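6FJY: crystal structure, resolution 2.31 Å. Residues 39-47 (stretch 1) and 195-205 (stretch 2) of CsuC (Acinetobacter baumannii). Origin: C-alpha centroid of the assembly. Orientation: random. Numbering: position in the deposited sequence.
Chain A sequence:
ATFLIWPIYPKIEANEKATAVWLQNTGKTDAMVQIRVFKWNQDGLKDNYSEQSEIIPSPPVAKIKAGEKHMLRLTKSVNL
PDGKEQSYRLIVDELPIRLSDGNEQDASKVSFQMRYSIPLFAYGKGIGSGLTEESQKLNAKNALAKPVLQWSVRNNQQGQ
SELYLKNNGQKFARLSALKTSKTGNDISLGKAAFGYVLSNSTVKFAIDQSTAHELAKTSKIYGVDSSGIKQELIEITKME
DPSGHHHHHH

Stretch 1 (39-47) KWNQDGLKD
Stretch 2 195-205: GYVLSNSTVKF

The strongest link between the stretches is the carboxamide of Gln42, which reads the backbone of the other stretch as a peptide group would. Its OE1 accepts a hydrogen bond from Leu198 N at 2.8 Å, and its NE2 donates to Tyr196 O, also at 2.8 Å; both are nearly straight, with angles at hydrogen of 166° and 162°. Glutamine suits the place because one planar group carries both a donor and an acceptor. The side chain, m at chi1, t at chi2 and -27° at chi3, points toward stretch 2. Asp47 (chi1 m) steadies it from within stretch 1: Asp47 OD1 accepts from Gln42 NE2 and from Trp40 NE1, each at 3.0 Å, so one carboxylate oxygen ties down two buried side chains.

Residues 39-41 end a strand with extended angles, and a type II turn then runs from Gln42 (-120/55) to Leu45. Asp43 (-86/143) and Gly44 (76/21) occupy its corners, the latter at a positive phi that favours glycine; Asp43 N also bonds Asn41 OD1 at 3.1 Å. Leu45 follows at 61/28, and Lys46 returns to an extended conformation. In stretch 2, strand 195-197 leads through a loop, with Asn200 at 52/46, into a second extended segment that includes Thr202 and Val203. Nearest CA atoms pair Gln42 with Ser201 (6.1 Å) and Leu45 with Val203 (4.1 Å), so the register advances in the same sense along both segments, whose CA-to-CA directions diverge by about 50°.

Backbone contact here is sparse. Lys204 N makes a weak hydrogen bond of 3.4 Å to Leu45 O, while Leu45 CA directs its hydrogen at Thr202 O, 3.4 Å away and almost perfectly linear. Gln42 O and Thr202 O, 3.3 Å apart, are both acceptors and cannot bond; a water instead donates to Gln42 O (2.7 Å) and accepts from Thr202 N (3.1 Å), bridging the two stretches.

Packing continues outward from this polar network. Trp40 (chi1 t, chi2 17°) presents its edge to the face of Tyr196 (chi1 m, chi2 -83°): Trp40 CH2 lies 3.4 Å from Tyr196 CG, with ring planes at 77° and six-membered centroids 4.8 Å apart, placing polarised C-H bonds against pi electrons. Leu198 (m, t) covers a Trp40 face, its CD1 3.7 Å from the five-membered ring centroid and 6° off the normal. Val203 (chi1 -92°) brings CG1 into a tight 3.2 Å contact with Gln42 CD, an apolar methyl against the amide carbon. Farther out, Leu45 (chi1 m, chi2 off at 30°) sets its CB against the aliphatic part of Lys204 at CG, 3.6 Å away; that lysine, p at chi1 and then all t, offers a long methylene surface. Together the stretches bury 606 Å².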

# COMPACT_ATOMS: atom_id res chain seq x y z
N LYS A 39 10.69 15.50 -4.38
CA LYS A 39 11.39 15.42 -3.12
C LYS A 39 10.64 16.26 -2.10
O LYS A 39 10.10 17.32 -2.42
CB LYS A 39 12.83 15.91 -3.27
CG LYS A 39 13.77 15.39 -2.20
CD LYS A 39 15.22 15.51 -2.64
CE LYS A 39 16.18 14.86 -1.65
NZ LYS A 39 17.61 14.94 -2.12
N TRP A 40 10.57 15.75 -0.88
CA TRP A 40 9.74 16.29 0.19
C TRP A 40 10.63 16.67 1.36
O TRP A 40 11.33 15.81 1.91
CB TRP A 40 8.69 15.25 0.58
CG TRP A 40 7.78 15.60 1.70
CD1 TRP A 40 7.53 16.83 2.22
CD2 TRP A 40 6.98 14.68 2.45
NE1 TRP A 40 6.62 16.73 3.25
CE2 TRP A 40 6.27 15.42 3.41
CE3 TRP A 40 6.80 13.29 2.40
CZ2 TRP A 40 5.40 14.83 4.32
CZ3 TRP A 40 5.93 12.70 3.31
CH2 TRP A 40 5.24 13.48 4.26
N ASN A 41 10.58 17.94 1.76
CA ASN A 41 11.36 18.41 2.89
C ASN A 41 10.47 19.33 3.71
O ASN A 41 9.41 19.76 3.26
CB ASN A 41 12.64 19.14 2.47
CG ASN A 41 12.37 20.42 1.68
OD1 ASN A 41 12.11 21.48 2.26
ND2 ASN A 41 12.46 20.33 0.36
N GLN A 42 10.88 19.57 4.95
CA GLN A 42 10.15 20.53 5.77
C GLN A 42 11.07 21.68 6.19
O GLN A 42 11.16 22.04 7.36
CB GLN A 42 9.53 19.83 6.98
CG GLN A 42 8.36 18.90 6.62
CD GLN A 42 7.82 18.11 7.81
OE1 GLN A 42 8.54 17.83 8.77
NE2 GLN A 42 6.56 17.74 7.74
N ASP A 43 11.69 22.30 5.20
CA ASP A 43 12.54 23.46 5.41
C ASP A 43 11.67 24.71 5.42
O ASP A 43 10.71 24.81 4.66
CB ASP A 43 13.61 23.55 4.32
CG ASP A 43 14.64 22.44 4.42
OD1 ASP A 43 14.87 21.93 5.54
OD2 ASP A 43 15.21 22.06 3.37
N GLY A 44 12.02 25.66 6.28
CA GLY A 44 11.16 26.80 6.51
C GLY A 44 9.95 26.48 7.36
O GLY A 44 8.96 27.23 7.32
N LEU A 45 10.02 25.39 8.12
CA LEU A 45 8.96 24.96 9.04
C LEU A 45 7.65 24.64 8.31
O LEU A 45 6.57 24.72 8.89
CB LEU A 45 8.73 25.99 10.14
CG LEU A 45 9.68 25.94 11.34
CD1 LEU A 45 11.07 25.42 10.98
CD2 LEU A 45 9.79 27.31 11.95
N LYS A 46 7.75 24.24 7.04
CA LYS A 46 6.58 23.89 6.26
C LYS A 46 6.98 22.91 5.18
O LYS A 46 8.15 22.79 4.83
CB LYS A 46 5.92 25.13 5.65
CG LYS A 46 6.86 25.96 4.79
CD LYS A 46 6.12 26.84 3.79
CE LYS A 46 7.10 27.64 2.95
NZ LYS A 46 8.19 26.79 2.39
N ASP A 47 5.97 22.23 4.64
CA ASP A 47 6.17 21.21 3.62
C ASP A 47 6.48 21.88 2.29
O ASP A 47 5.70 22.69 1.78
CB ASP A 47 4.92 20.34 3.50
CG ASP A 47 4.60 19.59 4.78
OD1 ASP A 47 5.34 18.65 5.12
OD2 ASP A 47 3.61 19.95 5.46
N GLY A 195 -0.56 14.52 10.89
CA GLY A 195 0.52 15.46 10.74
C GLY A 195 1.84 14.75 10.60
O GLY A 195 2.16 13.85 11.38
N TYR A 196 2.65 15.18 9.63
CA TYR A 196 3.95 14.58 9.37
C TYR A 196 5.02 15.46 10.00
O TYR A 196 5.01 16.68 9.83
CB TYR A 196 4.22 14.45 7.88
CG TYR A 196 3.67 13.21 7.23
CD1 TYR A 196 4.37 12.00 7.27
CD2 TYR A 196 2.45 13.24 6.57
CE1 TYR A 196 3.84 10.84 6.68
CE2 TYR A 196 1.92 12.11 5.98
CZ TYR A 196 2.62 10.91 6.03
OH TYR A 196 2.08 9.80 5.44
N VAL A 197 5.91 14.84 10.78
CA VAL A 197 7.15 15.48 11.21
C VAL A 197 8.29 14.63 10.64
O VAL A 197 8.61 13.56 11.16
CB VAL A 197 7.25 15.60 12.73
CG1 VAL A 197 8.43 16.47 13.11
CG2 VAL A 197 5.96 16.19 13.28
N LEU A 198 8.90 15.12 9.57
CA LEU A 198 9.94 14.38 8.89
C LEU A 198 11.19 14.29 9.76
O LEU A 198 11.41 15.10 10.68
CB LEU A 198 10.26 15.03 7.55
CG LEU A 198 9.18 14.96 6.46
CD1 LEU A 198 9.63 15.70 5.23
CD2 LEU A 198 8.82 13.51 6.10
N SER A 199 12.02 13.30 9.45
CA SER A 199 13.28 13.08 10.16
C SER A 199 14.17 14.31 10.09
O SER A 199 14.32 14.94 9.04
CB SER A 199 14.01 11.89 9.55
OG SER A 199 14.40 12.23 8.24
N ASN A 200 14.80 14.63 11.22
CA ASN A 200 15.74 15.75 11.31
C ASN A 200 15.12 17.03 10.76
O ASN A 200 15.72 17.75 9.96
CB ASN A 200 17.05 15.41 10.59
CG ASN A 200 17.62 14.06 11.01
OD1 ASN A 200 18.20 13.93 12.08
ND2 ASN A 200 17.47 13.07 10.14
N SER A 201 13.89 17.30 11.18
CA SER A 201 13.13 18.43 10.67
C SER A 201 12.29 19.03 11.79
O SER A 201 12.07 18.41 12.83
CB SER A 201 12.22 18.01 9.50
OG SER A 201 12.95 17.35 8.48
N THR A 202 11.81 20.24 11.54
CA THR A 202 10.89 20.93 12.43
C THR A 202 9.77 21.52 11.58
O THR A 202 10.03 22.06 10.50
CB THR A 202 11.58 22.05 13.24
OG1 THR A 202 12.63 21.50 14.06
CG2 THR A 202 10.57 22.79 14.13
N VAL A 203 8.52 21.39 12.07
CA VAL A 203 7.37 21.99 11.41
C VAL A 203 6.51 22.69 12.45
O VAL A 203 6.62 22.42 13.65
CB VAL A 203 6.51 20.96 10.64
CG1 VAL A 203 6.97 20.87 9.21
CG2 VAL A 203 6.56 19.61 11.32
N LYS A 204 5.65 23.58 11.97
CA LYS A 204 4.76 24.35 12.84
C LYS A 204 3.32 24.25 12.34
O LYS A 204 3.07 24.06 11.15
CB LYS A 204 5.20 25.81 12.95
CG LYS A 204 5.54 26.52 11.65
CD LYS A 204 6.05 27.92 11.95
CE LYS A 204 6.39 28.70 10.70
NZ LYS A 204 6.84 30.09 11.04
N PHE A 205 2.38 24.38 13.27
CA PHE A 205 0.97 24.25 12.94
C PHE A 205 0.18 25.45 13.46
O PHE A 205 0.75 26.42 13.96
CB PHE A 205 0.40 22.98 13.55
CG PHE A 205 0.90 21.71 12.92
CD1 PHE A 205 1.28 21.68 11.59
CD2 PHE A 205 1.00 20.56 13.67
CE1 PHE A 205 1.74 20.51 11.02
CE2 PHE A 205 1.47 19.39 13.11
CZ PHE A 205 1.84 19.36 11.78
O HOH W 1 13.12 21.63 9.15